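Local coordinates for putative signal recognition particle protein (Chaetomium thermophilum, PDB 5CK4) that binds GDP and GTP as the Arf-like GTPase beta subunit of the signal recognition particle receptor, probably acting in protein translocation at the endoplasmic reticulum membrane, at residues R123-P135 with Y188-S202. Numbering follows the deposited sequence.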
loop_
_atom_site.group_PDB
_atom_site.type_symbol
_atom_site.label_atom_id
_atom_site.label_comp_id
_atom_site.label_asym_id
_atom_site.label_seq_id
_atom_site.Cartn_x
_atom_site.Cartn_y
_atom_site.Cartn_z
ATOM N N ARG A 123 -4.364 -11.594 -5.785
ATOM C CA ARG A 123 -3.368 -10.786 -5.083
ATOM C C ARG A 123 -1.934 -11.262 -5.311
ATOM O O ARG A 123 -1.000 -10.465 -5.235
ATOM C CB ARG A 123 -3.681 -10.727 -3.594
ATOM C CG ARG A 123 -5.003 -10.053 -3.292
ATOM C CD ARG A 123 -5.414 -10.245 -1.843
ATOM N NE ARG A 123 -6.714 -9.631 -1.592
ATOM C CZ ARG A 123 -7.321 -9.599 -0.410
ATOM N NH1 ARG A 123 -6.752 -10.158 0.650
ATOM N NH2 ARG A 123 -8.507 -9.014 -0.294
ATOM N N GLY A 124 -1.764 -12.551 -5.600
ATOM C CA GLY A 124 -0.444 -13.114 -5.846
ATOM C C GLY A 124 0.370 -12.383 -6.902
ATOM O O GLY A 124 1.569 -12.167 -6.740
ATOM N N THR A 125 -0.294 -11.993 -7.981
ATOM C CA THR A 125 0.329 -11.251 -9.075
ATOM C C THR A 125 0.958 -9.947 -8.606
ATOM O O THR A 125 2.065 -9.588 -9.005
ATOM C CB THR A 125 -0.723 -10.873 -10.119
ATOM O OG1 THR A 125 -1.401 -12.053 -10.563
ATOM C CG2 THR A 125 -0.074 -10.183 -11.306
ATOM N N THR A 126 0.226 -9.234 -7.761
ATOM C CA THR A 126 0.673 -7.945 -7.253
ATOM C C THR A 126 1.867 -8.124 -6.324
ATOM O O THR A 126 2.852 -7.383 -6.395
ATOM C CB THR A 126 -0.462 -7.248 -6.495
ATOM O OG1 THR A 126 -1.578 -7.081 -7.375
ATOM C CG2 THR A 126 -0.012 -5.894 -5.991
ATOM N N LEU A 127 1.779 -9.125 -5.457
ATOM C CA LEU A 127 2.850 -9.411 -4.515
ATOM C C LEU A 127 4.169 -9.754 -5.225
ATOM O O LEU A 127 5.248 -9.469 -4.701
ATOM C CB LEU A 127 2.441 -10.535 -3.551
ATOM C CG LEU A 127 1.265 -10.286 -2.594
ATOM C CD1 LEU A 127 0.979 -11.539 -1.779
ATOM C CD2 LEU A 127 1.523 -9.092 -1.663
ATOM N N GLN A 128 4.083 -10.352 -6.413
ATOM C CA GLN A 128 5.279 -10.741 -7.153
ATOM C C GLN A 128 6.107 -9.531 -7.558
ATOM O O GLN A 128 7.327 -9.589 -7.536
ATOM C CB GLN A 128 4.931 -11.586 -8.379
ATOM C CG GLN A 128 4.279 -12.914 -8.039
ATOM C CD GLN A 128 4.931 -13.611 -6.859
ATOM O OE1 GLN A 128 6.038 -14.147 -6.968
ATOM N NE2 GLN A 128 4.243 -13.609 -5.718
ATOM N N HIS A 129 5.444 -8.433 -7.908
ATOM C CA HIS A 129 6.144 -7.180 -8.184
ATOM C C HIS A 129 6.943 -6.693 -6.974
ATOM O O HIS A 129 8.006 -6.098 -7.122
ATOM C CB HIS A 129 5.158 -6.087 -8.604
ATOM C CG HIS A 129 4.433 -6.375 -9.885
ATOM N ND1 HIS A 129 5.088 -6.657 -11.065
ATOM C CD2 HIS A 129 3.111 -6.404 -10.175
ATOM C CE1 HIS A 129 4.201 -6.860 -12.023
ATOM N NE2 HIS A 129 2.994 -6.709 -11.509
ATOM N N LEU A 130 6.417 -6.927 -5.774
ATOM C CA LEU A 130 7.031 -6.387 -4.565
ATOM C C LEU A 130 8.261 -7.184 -4.124
ATOM O O LEU A 130 9.077 -6.693 -3.362
ATOM C CB LEU A 130 5.995 -6.278 -3.439
ATOM C CG LEU A 130 4.748 -5.466 -3.844
ATOM C CD1 LEU A 130 3.652 -5.456 -2.770
ATOM C CD2 LEU A 130 5.130 -4.049 -4.215
ATOM N N LEU A 131 8.397 -8.408 -4.627
ATOM C CA LEU A 131 9.531 -9.267 -4.276
ATOM C C LEU A 131 10.793 -8.933 -5.070
ATOM O O LEU A 131 11.913 -9.231 -4.645
ATOM C CB LEU A 131 9.156 -10.733 -4.503
ATOM C CG LEU A 131 8.084 -11.297 -3.562
ATOM C CD1 LEU A 131 7.639 -12.685 -4.019
ATOM C CD2 LEU A 131 8.624 -11.351 -2.139
ATOM N N ASN A 132 10.596 -8.298 -6.219
ATOM C CA ASN A 132 11.648 -8.066 -7.200
ATOM C C ASN A 132 12.599 -6.938 -6.790
ATOM O O ASN A 132 12.158 -5.821 -6.538
ATOM C CB ASN A 132 10.979 -7.726 -8.538
ATOM C CG ASN A 132 11.902 -7.899 -9.723
ATOM O OD1 ASN A 132 13.100 -7.631 -9.644
ATOM N ND2 ASN A 132 11.339 -8.341 -10.841
ATOM N N PRO A 133 13.912 -7.221 -6.743
ATOM C CA PRO A 133 14.934 -6.220 -6.401
ATOM C C PRO A 133 14.815 -4.911 -7.194
ATOM O O PRO A 133 15.109 -3.847 -6.650
ATOM C CB PRO A 133 16.243 -6.935 -6.741
ATOM C CG PRO A 133 15.934 -8.375 -6.502
ATOM C CD PRO A 133 14.495 -8.564 -6.921
ATOM N N SER A 134 14.388 -4.991 -8.452
ATOM C CA SER A 134 14.168 -3.791 -9.259
ATOM C C SER A 134 12.931 -3.941 -10.138
ATOM O O SER A 134 13.042 -4.262 -11.323
ATOM C CB SER A 134 15.390 -3.485 -10.126
ATOM O OG SER A 134 15.219 -2.266 -10.830
ATOM N N PRO A 135 11.746 -3.699 -9.566
ATOM C CA PRO A 135 10.517 -3.984 -10.311
ATOM C C PRO A 135 10.185 -2.918 -11.351
ATOM O O PRO A 135 10.268 -1.714 -11.081
ATOM C CB PRO A 135 9.442 -4.030 -9.216
ATOM C CG PRO A 135 9.965 -3.144 -8.140
ATOM C CD PRO A 135 11.476 -3.208 -8.202
ATOM N N TYR A 188 -3.666 -9.035 4.228
ATOM C CA TYR A 188 -3.161 -8.546 2.943
ATOM C C TYR A 188 -1.997 -7.590 3.146
ATOM O O TYR A 188 -0.944 -7.723 2.507
ATOM C CB TYR A 188 -4.276 -7.837 2.178
ATOM C CG TYR A 188 -4.013 -7.594 0.705
ATOM C CD1 TYR A 188 -2.845 -8.036 0.086
ATOM C CD2 TYR A 188 -4.947 -6.918 -0.066
ATOM C CE1 TYR A 188 -2.615 -7.800 -1.269
ATOM C CE2 TYR A 188 -4.729 -6.672 -1.405
ATOM C CZ TYR A 188 -3.563 -7.122 -2.005
ATOM O OH TYR A 188 -3.381 -6.888 -3.355
ATOM N N LEU A 189 -2.179 -6.628 4.046
ATOM C CA LEU A 189 -1.109 -5.675 4.346
ATOM C C LEU A 189 0.146 -6.396 4.850
ATOM O O LEU A 189 1.284 -6.045 4.481
ATOM C CB LEU A 189 -1.598 -4.640 5.372
ATOM C CG LEU A 189 -0.564 -3.599 5.820
ATOM C CD1 LEU A 189 -0.057 -2.786 4.627
ATOM C CD2 LEU A 189 -1.216 -2.697 6.850
ATOM N N TYR A 190 -0.048 -7.406 5.696
ATOM C CA TYR A 190 1.078 -8.199 6.174
ATOM C C TYR A 190 1.901 -8.733 4.999
ATOM O O TYR A 190 3.121 -8.586 4.983
ATOM C CB TYR A 190 0.594 -9.363 7.063
ATOM C CG TYR A 190 1.697 -10.077 7.852
ATOM C CD1 TYR A 190 2.519 -11.025 7.250
ATOM C CD2 TYR A 190 1.899 -9.812 9.200
ATOM C CE1 TYR A 190 3.525 -11.677 7.974
ATOM C CE2 TYR A 190 2.891 -10.466 9.929
ATOM C CZ TYR A 190 3.700 -11.392 9.312
ATOM O OH TYR A 190 4.692 -12.042 10.037
ATOM N N ASP A 191 1.229 -9.338 4.019
ATOM C CA ASP A 191 1.914 -9.911 2.861
ATOM C C ASP A 191 2.611 -8.855 2.015
ATOM O O ASP A 191 3.688 -9.097 1.477
ATOM C CB ASP A 191 0.946 -10.702 1.968
ATOM C CG ASP A 191 0.481 -11.995 2.606
ATOM O OD1 ASP A 191 1.184 -12.503 3.500
ATOM O OD2 ASP A 191 -0.595 -12.492 2.209
ATOM N N VAL A 192 1.982 -7.693 1.879
ATOM C CA VAL A 192 2.572 -6.592 1.119
ATOM C C VAL A 192 3.894 -6.148 1.752
ATOM O O VAL A 192 4.933 -6.100 1.087
ATOM C CB VAL A 192 1.593 -5.395 0.988
ATOM C CG1 VAL A 192 2.323 -4.121 0.625
ATOM C CG2 VAL A 192 0.506 -5.708 -0.066
ATOM N N LEU A 193 3.843 -5.811 3.039
ATOM C CA LEU A 193 5.042 -5.398 3.763
ATOM C C LEU A 193 6.106 -6.506 3.856
ATOM O O LEU A 193 7.307 -6.230 3.743
ATOM C CB LEU A 193 4.655 -4.878 5.155
ATOM C CG LEU A 193 3.717 -3.664 5.141
ATOM C CD1 LEU A 193 3.453 -3.166 6.560
ATOM C CD2 LEU A 193 4.325 -2.544 4.304
ATOM N N LEU A 194 5.687 -7.749 4.088
ATOM C CA LEU A 194 6.666 -8.845 4.180
ATOM C C LEU A 194 7.357 -9.053 2.834
ATOM O O LEU A 194 8.540 -9.368 2.773
ATOM C CB LEU A 194 6.004 -10.154 4.628
ATOM C CG LEU A 194 6.985 -11.295 4.924
ATOM C CD1 LEU A 194 7.915 -10.915 6.105
ATOM C CD2 LEU A 194 6.261 -12.615 5.201
ATOM N N SER A 195 6.615 -8.855 1.752
ATOM C CA SER A 195 7.200 -8.984 0.414
ATOM C C SER A 195 8.295 -7.928 0.208
ATOM O O SER A 195 9.373 -8.234 -0.288
ATOM C CB SER A 195 6.125 -8.867 -0.667
ATOM O OG SER A 195 5.267 -9.997 -0.633
ATOM N N LEU A 196 8.017 -6.689 0.607
ATOM C CA LEU A 196 8.998 -5.613 0.451
ATOM C C LEU A 196 10.186 -5.845 1.375
ATOM O O LEU A 196 11.319 -5.479 1.059
ATOM C CB LEU A 196 8.353 -4.260 0.765
ATOM C CG LEU A 196 7.370 -3.798 -0.313
ATOM C CD1 LEU A 196 6.582 -2.575 0.141
ATOM C CD2 LEU A 196 8.097 -3.527 -1.643
ATOM N N GLN A 197 9.913 -6.458 2.517
ATOM C CA GLN A 197 10.970 -6.788 3.470
ATOM C C GLN A 197 11.899 -7.856 2.893
ATOM O O GLN A 197 13.121 -7.769 3.043
ATOM C CB GLN A 197 10.382 -7.259 4.799
ATOM C CG GLN A 197 11.430 -7.652 5.851
ATOM C CD GLN A 197 10.792 -8.003 7.189
ATOM O OE1 GLN A 197 9.885 -7.315 7.651
ATOM N NE2 GLN A 197 11.241 -9.098 7.798
ATOM N N LYS A 198 11.323 -8.864 2.239
ATOM C CA LYS A 198 12.131 -9.928 1.636
ATOM C C LYS A 198 12.949 -9.369 0.482
ATOM O O LYS A 198 14.094 -9.783 0.251
ATOM C CB LYS A 198 11.254 -11.065 1.123
ATOM C CG LYS A 198 10.598 -11.889 2.207
ATOM C CD LYS A 198 9.694 -12.945 1.591
ATOM C CE LYS A 198 9.121 -13.838 2.657
ATOM N NZ LYS A 198 8.529 -15.078 2.090
ATOM N N ARG A 199 12.351 -8.427 -0.243
ATOM C CA ARG A 199 13.052 -7.726 -1.317
ATOM C C ARG A 199 14.307 -7.023 -0.787
ATOM O O ARG A 199 15.378 -7.133 -1.377
ATOM C CB ARG A 199 12.122 -6.713 -1.982
ATOM C CG ARG A 199 12.776 -5.865 -3.061
ATOM C CD ARG A 199 11.778 -4.862 -3.637
ATOM N NE ARG A 199 12.392 -3.950 -4.600
ATOM C CZ ARG A 199 12.732 -2.699 -4.314
ATOM N NH1 ARG A 199 12.512 -2.220 -3.096
ATOM N NH2 ARG A 199 13.272 -1.922 -5.235
ATOM N N PHE A 200 14.168 -6.301 0.324
ATOM C CA PHE A 200 15.300 -5.601 0.937
ATOM C C PHE A 200 16.410 -6.582 1.293
ATOM O O PHE A 200 17.596 -6.277 1.180
ATOM C CB PHE A 200 14.857 -4.843 2.191
ATOM C CG PHE A 200 15.999 -4.264 2.988
ATOM C CD1 PHE A 200 16.529 -3.021 2.665
ATOM C CD2 PHE A 200 16.536 -4.956 4.067
ATOM C CE1 PHE A 200 17.580 -2.481 3.402
ATOM C CE2 PHE A 200 17.584 -4.422 4.802
ATOM C CZ PHE A 200 18.102 -3.180 4.469
ATOM N N HIS A 201 16.011 -7.768 1.727
ATOM C CA HIS A 201 16.964 -8.763 2.194
ATOM C C HIS A 201 17.621 -9.601 1.099
ATOM O O HIS A 201 18.587 -10.314 1.352
ATOM C CB HIS A 201 16.295 -9.660 3.227
ATOM C CG HIS A 201 16.224 -9.040 4.584
ATOM N ND1 HIS A 201 15.049 -8.922 5.289
ATOM C CD2 HIS A 201 17.187 -8.483 5.358
ATOM C CE1 HIS A 201 15.289 -8.329 6.445
ATOM N NE2 HIS A 201 16.582 -8.063 6.515
ATOM N N SER A 202 17.104 -9.507 -0.113
ATOM C CA SER A 202 17.635 -10.288 -1.225
ATOM C C SER A 202 18.874 -9.611 -1.800
ATOM O O SER A 202 18.771 -8.549 -2.419
ATOM C CB SER A 202 16.567 -10.455 -2.310
ATOM O OG SER A 202 17.136 -11.059 -3.464
#
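One face of the Tyr-188 ring carries the side chain of Arg-123: CD sits over the ring centre in a CH-pi contact, 3.5 Å from the centroid, and the guanidinium lies flat but displaced beyond it, its plane 1° from that of the ring. This offset stack is also an off-centre cation-pi pair, with Arg-123 CZ 4.2 Å from the Tyr-188 centroid. The extended Arg-123 chain runs from above the phenol oxygen back toward Tyr-188 CB, while NE donates to the carbonyl of Gly-118, a residue that contacts GTP in another structure of this P-loop GTPase. At the ring's edge, near its plane, stands CD2 of Leu-127, whose side chain sits as a knob in the hole formed by Tyr-188, Asp-191, Val-192 and Ser-195. The axes of helix 123-131 and of the 188-201 part of helix 180-201 run roughly parallel, at a crossing angle of -29°. Ser-195 OG turns back to Asp-191 O (2.8 Å), while Ser-195 CB meets Leu-130 CB at 3.8 Å. Leu-130 also packs CD1 on Val-192 CG1 and, like Val-192, touches Ile-25 of the central sheet. Farther along, CG of Arg-199 is anti to the backbone N (chi1 176°), and the extended chain carries the guanidinium against the loop after helix 123-131. Arg-199 NE donates in the guanidinium plane to Asn-132 O (2.7 Å), a bent bond reaching the carbonyl from out of its plane; NH2 bonds weakly to Pro-133 O, and NH1 is taken by Ser-210 O. A leucine in place of Tyr-188 would probably leave the Arg-123 guanidinium without the ring that holds it flat. Stack and carbonyl bonds thus add directional contacts at both ends of less directional leucine packing.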